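Local coordinates for protein purine nucleosidase, (IunH-1) (Sulfolobus solfataricus, PDB 3T8J) that belongs to the nucleosidase family and carries a bound sodium ion in an alpha/beta fold built on a largely parallel sheet, at residues V54-K66 and R93-I105. Numbering follows the deposited sequence.
Sequences VNREIPVYPGANK and RLKAQEKHAALAI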
loop_
_atom_site.group_PDB
_atom_site.type_symbol
_atom_site.label_atom_id
_atom_site.label_comp_id
_atom_site.label_asym_id
_atom_site.label_seq_id
_atom_site.Cartn_x
_atom_site.Cartn_y
_atom_site.Cartn_z
ATOM N N VAL A 54 -10.527 32.642 33.114
ATOM C CA VAL A 54 -9.461 32.647 34.120
ATOM C C VAL A 54 -8.567 33.889 34.025
ATOM O O VAL A 54 -7.440 33.903 34.535
ATOM C CB VAL A 54 -8.634 31.343 34.053
ATOM C CG1 VAL A 54 -9.504 30.148 34.452
ATOM C CG2 VAL A 54 -7.995 31.119 32.671
ATOM N N ASN A 55 -9.094 34.958 33.426
ATOM C CA ASN A 55 -8.449 36.270 33.396
ATOM C C ASN A 55 -7.047 36.342 32.766
ATOM O O ASN A 55 -6.226 37.168 33.173
ATOM C CB ASN A 55 -8.393 36.864 34.815
ATOM C CG ASN A 55 -9.722 36.912 35.461
ATOM O OD1 ASN A 55 -10.721 37.385 34.861
ATOM N ND2 ASN A 55 -9.792 36.427 36.688
ATOM N N ARG A 56 -6.783 35.520 31.758
ATOM C CA ARG A 56 -5.483 35.491 31.076
ATOM C C ARG A 56 -5.566 36.050 29.663
ATOM O O ARG A 56 -6.650 36.047 29.041
ATOM C CB ARG A 56 -4.928 34.074 31.069
ATOM C CG ARG A 56 -4.665 33.478 32.446
ATOM C CD ARG A 56 -3.659 34.311 33.296
ATOM N NE ARG A 56 -2.456 34.683 32.536
ATOM C CZ ARG A 56 -1.321 33.976 32.481
ATOM N NH1 ARG A 56 -1.164 32.866 33.188
ATOM N NH2 ARG A 56 -0.323 34.411 31.718
ATOM N N GLU A 57 -4.430 36.553 29.182
ATOM C CA GLU A 57 -4.323 37.146 27.848
ATOM C C GLU A 57 -3.201 36.445 27.059
ATOM O O GLU A 57 -2.532 37.050 26.209
ATOM C CB GLU A 57 -4.076 38.651 27.968
ATOM C CG GLU A 57 -5.233 39.339 28.660
ATOM C CD GLU A 57 -5.074 40.843 28.833
ATOM O OE1 GLU A 57 -4.226 41.477 28.158
ATOM O OE2 GLU A 57 -5.811 41.391 29.687
ATOM N N ILE A 58 -3.020 35.160 27.344
ATOM C CA ILE A 58 -2.041 34.303 26.649
ATOM C C ILE A 58 -2.367 34.302 25.153
ATOM O O ILE A 58 -3.529 34.200 24.781
ATOM C CB ILE A 58 -2.070 32.886 27.241
ATOM C CG1 ILE A 58 -1.562 32.908 28.686
ATOM C CG2 ILE A 58 -1.242 31.894 26.357
ATOM C CD1 ILE A 58 -1.938 31.694 29.501
ATOM N N PRO A 59 -1.367 34.450 24.279
ATOM C CA PRO A 59 -1.710 34.499 22.866
ATOM C C PRO A 59 -2.183 33.158 22.307
ATOM O O PRO A 59 -1.644 32.096 22.670
ATOM C CB PRO A 59 -0.415 34.917 22.189
ATOM C CG PRO A 59 0.669 34.449 23.145
ATOM C CD PRO A 59 0.089 34.631 24.504
ATOM N N VAL A 60 -3.197 33.228 21.447
ATOM C CA VAL A 60 -3.747 32.099 20.715
ATOM C C VAL A 60 -3.390 32.240 19.234
ATOM O O VAL A 60 -3.740 33.230 18.581
ATOM C CB VAL A 60 -5.295 32.001 20.884
ATOM C CG1 VAL A 60 -5.859 30.864 20.061
ATOM C CG2 VAL A 60 -5.624 31.855 22.394
ATOM N N TYR A 61 -2.621 31.273 18.727
ATOM C CA TYR A 61 -2.167 31.269 17.350
ATOM C C TYR A 61 -2.895 30.202 16.532
ATOM O O TYR A 61 -2.668 28.989 16.718
ATOM C CB TYR A 61 -0.645 30.990 17.299
ATOM C CG TYR A 61 0.215 32.032 17.963
ATOM C CD1 TYR A 61 0.594 33.176 17.285
ATOM C CD2 TYR A 61 0.690 31.865 19.280
ATOM C CE1 TYR A 61 1.341 34.128 17.877
ATOM C CE2 TYR A 61 1.476 32.826 19.877
ATOM C CZ TYR A 61 1.805 33.964 19.178
ATOM O OH TYR A 61 2.580 34.960 19.760
ATOM N N PRO A 62 -3.758 30.635 15.596
ATOM C CA PRO A 62 -4.368 29.665 14.712
ATOM C C PRO A 62 -3.321 29.009 13.815
ATOM O O PRO A 62 -2.485 29.693 13.226
ATOM C CB PRO A 62 -5.365 30.515 13.896
ATOM C CG PRO A 62 -5.645 31.718 14.787
ATOM C CD PRO A 62 -4.252 31.999 15.320
ATOM N N GLY A 63 -3.410 27.695 13.684
ATOM C CA GLY A 63 -2.477 26.943 12.840
ATOM C C GLY A 63 -3.164 26.265 11.672
ATOM O O GLY A 63 -4.088 26.819 11.041
ATOM N N ALA A 64 -2.727 25.053 11.361
ATOM C CA ALA A 64 -3.308 24.283 10.268
ATOM C C ALA A 64 -4.807 24.043 10.451
ATOM O O ALA A 64 -5.219 23.643 11.532
ATOM C CB ALA A 64 -2.588 22.937 10.128
ATOM N N ASN A 65 -5.592 24.214 9.385
ATOM C CA ASN A 65 -7.008 23.851 9.420
ATOM C C ASN A 65 -7.352 22.627 8.609
ATOM O O ASN A 65 -8.538 22.313 8.414
ATOM C CB ASN A 65 -7.924 25.039 9.065
ATOM C CG ASN A 65 -7.923 25.375 7.609
ATOM O OD1 ASN A 65 -7.058 24.973 6.838
ATOM N ND2 ASN A 65 -8.943 26.160 7.202
ATOM N N LYS A 66 -6.328 21.889 8.194
ATOM C CA LYS A 66 -6.510 20.605 7.547
ATOM C C LYS A 66 -5.164 19.843 7.628
ATOM O O LYS A 66 -4.109 20.467 7.815
ATOM C CB LYS A 66 -6.954 20.730 6.118
ATOM C CG LYS A 66 -6.039 21.411 5.199
ATOM C CD LYS A 66 -6.718 21.613 3.835
ATOM C CE LYS A 66 -5.806 22.347 2.858
ATOM N NZ LYS A 66 -6.202 21.987 1.472
ATOM N N ARG A 93 -13.767 39.744 24.431
ATOM C CA ARG A 93 -12.716 40.720 24.220
ATOM C C ARG A 93 -11.497 40.178 23.456
ATOM O O ARG A 93 -10.959 40.873 22.595
ATOM C CB ARG A 93 -12.237 41.248 25.576
ATOM C CG ARG A 93 -13.282 41.961 26.388
ATOM C CD ARG A 93 -12.795 42.165 27.828
ATOM N NE ARG A 93 -12.650 40.866 28.493
ATOM C CZ ARG A 93 -13.655 40.162 29.018
ATOM N NH1 ARG A 93 -14.909 40.625 28.984
ATOM N NH2 ARG A 93 -13.402 38.979 29.576
ATOM N N LEU A 94 -11.035 38.974 23.780
ATOM C CA LEU A 94 -9.792 38.488 23.197
ATOM C C LEU A 94 -9.952 38.146 21.725
ATOM O O LEU A 94 -11.018 37.674 21.311
ATOM C CB LEU A 94 -9.279 37.252 23.953
ATOM C CG LEU A 94 -8.910 37.463 25.432
ATOM C CD1 LEU A 94 -8.432 36.122 26.018
ATOM C CD2 LEU A 94 -7.833 38.543 25.624
ATOM N N LYS A 95 -8.880 38.377 20.963
ATOM C CA LYS A 95 -8.818 38.069 19.533
ATOM C C LYS A 95 -7.612 37.179 19.246
ATOM O O LYS A 95 -6.567 37.301 19.901
ATOM C CB LYS A 95 -8.705 39.359 18.709
ATOM C CG LYS A 95 -9.926 40.319 18.832
ATOM C CD LYS A 95 -9.648 41.635 18.123
ATOM C CE LYS A 95 -10.817 42.623 18.255
ATOM N NZ LYS A 95 -10.385 44.041 18.007
ATOM N N ALA A 96 -7.746 36.295 18.260
ATOM C CA ALA A 96 -6.636 35.450 17.814
ATOM C C ALA A 96 -5.496 36.288 17.238
ATOM O O ALA A 96 -5.714 37.365 16.675
ATOM C CB ALA A 96 -7.118 34.459 16.758
ATOM N N GLN A 97 -4.259 35.802 17.404
ATOM C CA GLN A 97 -3.124 36.369 16.736
ATOM C C GLN A 97 -3.208 36.114 15.231
ATOM O O GLN A 97 -3.853 35.166 14.794
ATOM C CB GLN A 97 -1.819 35.756 17.280
ATOM C CG GLN A 97 -1.633 35.884 18.800
ATOM C CD GLN A 97 -1.551 37.314 19.268
ATOM O OE1 GLN A 97 -0.758 38.120 18.740
ATOM N NE2 GLN A 97 -2.342 37.648 20.280
ATOM N N GLU A 98 -2.491 36.920 14.452
ATOM C CA GLU A 98 -2.425 36.716 12.984
ATOM C C GLU A 98 -1.395 35.674 12.548
ATOM O O GLU A 98 -1.615 34.929 11.589
ATOM C CB GLU A 98 -2.143 38.041 12.276
ATOM C CG GLU A 98 -3.138 39.125 12.568
ATOM C CD GLU A 98 -4.255 39.173 11.551
ATOM O OE1 GLU A 98 -4.667 38.087 11.069
ATOM O OE2 GLU A 98 -4.708 40.304 11.233
ATOM N N LYS A 99 -0.294 35.588 13.277
ATOM C CA LYS A 99 0.811 34.693 12.924
ATOM C C LYS A 99 0.415 33.214 12.998
ATOM O O LYS A 99 -0.250 32.808 13.929
ATOM C CB LYS A 99 1.981 34.951 13.879
ATOM C CG LYS A 99 3.231 34.179 13.584
ATOM C CD LYS A 99 4.364 34.531 14.576
ATOM C CE LYS A 99 4.909 35.923 14.377
ATOM N NZ LYS A 99 5.748 36.030 13.137
ATOM N N HIS A 100 0.819 32.427 11.998
ATOM C CA HIS A 100 0.572 30.999 11.960
ATOM C C HIS A 100 1.242 30.324 13.151
ATOM O O HIS A 100 2.382 30.634 13.474
ATOM C CB HIS A 100 1.131 30.389 10.650
ATOM C CG HIS A 100 0.627 29.016 10.334
ATOM N ND1 HIS A 100 0.984 27.892 11.054
ATOM C CD2 HIS A 100 -0.174 28.574 9.336
ATOM C CE1 HIS A 100 0.404 26.828 10.522
ATOM N NE2 HIS A 100 -0.327 27.221 9.491
ATOM N N ALA A 101 0.530 29.406 13.794
ATOM C CA ALA A 101 1.071 28.610 14.886
ATOM C C ALA A 101 2.469 28.044 14.604
ATOM O O ALA A 101 3.292 28.032 15.503
ATOM C CB ALA A 101 0.142 27.456 15.235
ATOM N N ALA A 102 2.715 27.545 13.400
ATOM C CA ALA A 102 4.054 26.924 13.133
ATOM C C ALA A 102 5.193 27.930 13.282
ATOM O O ALA A 102 6.269 27.600 13.828
ATOM C CB ALA A 102 4.075 26.277 11.751
ATOM N N LEU A 103 4.980 29.167 12.842
ATOM C CA LEU A 103 5.945 30.231 12.998
ATOM C C LEU A 103 6.091 30.677 14.464
ATOM O O LEU A 103 7.216 30.947 14.945
ATOM C CB LEU A 103 5.636 31.395 12.046
ATOM C CG LEU A 103 5.499 30.999 10.564
ATOM C CD1 LEU A 103 5.098 32.219 9.721
ATOM C CD2 LEU A 103 6.772 30.349 10.018
ATOM N N ALA A 104 4.977 30.721 15.202
ATOM C CA ALA A 104 5.018 31.018 16.632
ATOM C C ALA A 104 5.804 29.969 17.419
ATOM O O ALA A 104 6.565 30.296 18.325
ATOM C CB ALA A 104 3.595 31.158 17.201
ATOM N N ILE A 105 5.623 28.702 17.077
ATOM C CA ILE A 105 6.387 27.605 17.728
ATOM C C ILE A 105 7.892 27.800 17.533
ATOM O O ILE A 105 8.650 27.668 18.488
ATOM C CB ILE A 105 5.925 26.221 17.213
ATOM C CG1 ILE A 105 4.488 25.931 17.660
ATOM C CG2 ILE A 105 6.879 25.094 17.700
ATOM C CD1 ILE A 105 3.803 24.807 16.850
HETATM O O HOH W 1 -4.507 35.933 21.132
HETATM O O HOH W 2 -2.858 32.163 11.936
#
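Pro-62 O takes a hydrogen bond from Ala-101 N at 3.1 Å, the donor 49° out of the carbonyl plane, and lies within hydrogen-bonding reach of a water that it shares with Glu-98 O. Two residues back along strand 60-62, Gln-97 N meets Val-60 O at 2.9 Å, nearly in line with the carbonyl. A second water joins Val-60 N, Lys-95 O and Gln-97 NE2, which holds NE2 near Pro-59, 3.8 Å from its CB. Chi1 of -56° sets Gln-97 CG over one face of the Tyr-61 ring, and the bend at chi2 then carries NE2 to this water. Ala-104 CB covers the opposite face, 3.5 Å from the centroid and 7° off the normal, so the ring is sandwiched between two CH-pi contacts; Lys-99 O lies at its edge, in plane. Gly-63 CA packs over the His-100 ring, 4.0 Å from the centroid. In that same ring's plane, ND1 accepts from Ala-102 N at 2.9 Å, identifying His-100 as the N-cap of helix 101-111. Tyr-61 also bonds strand 60-62 to Val-31 and Ile-33 of strand 27-33. An edge strand of the alpha/beta sheet, outermost within the chain, is thus covered by the Gln-97 loop and an N-capped helix start.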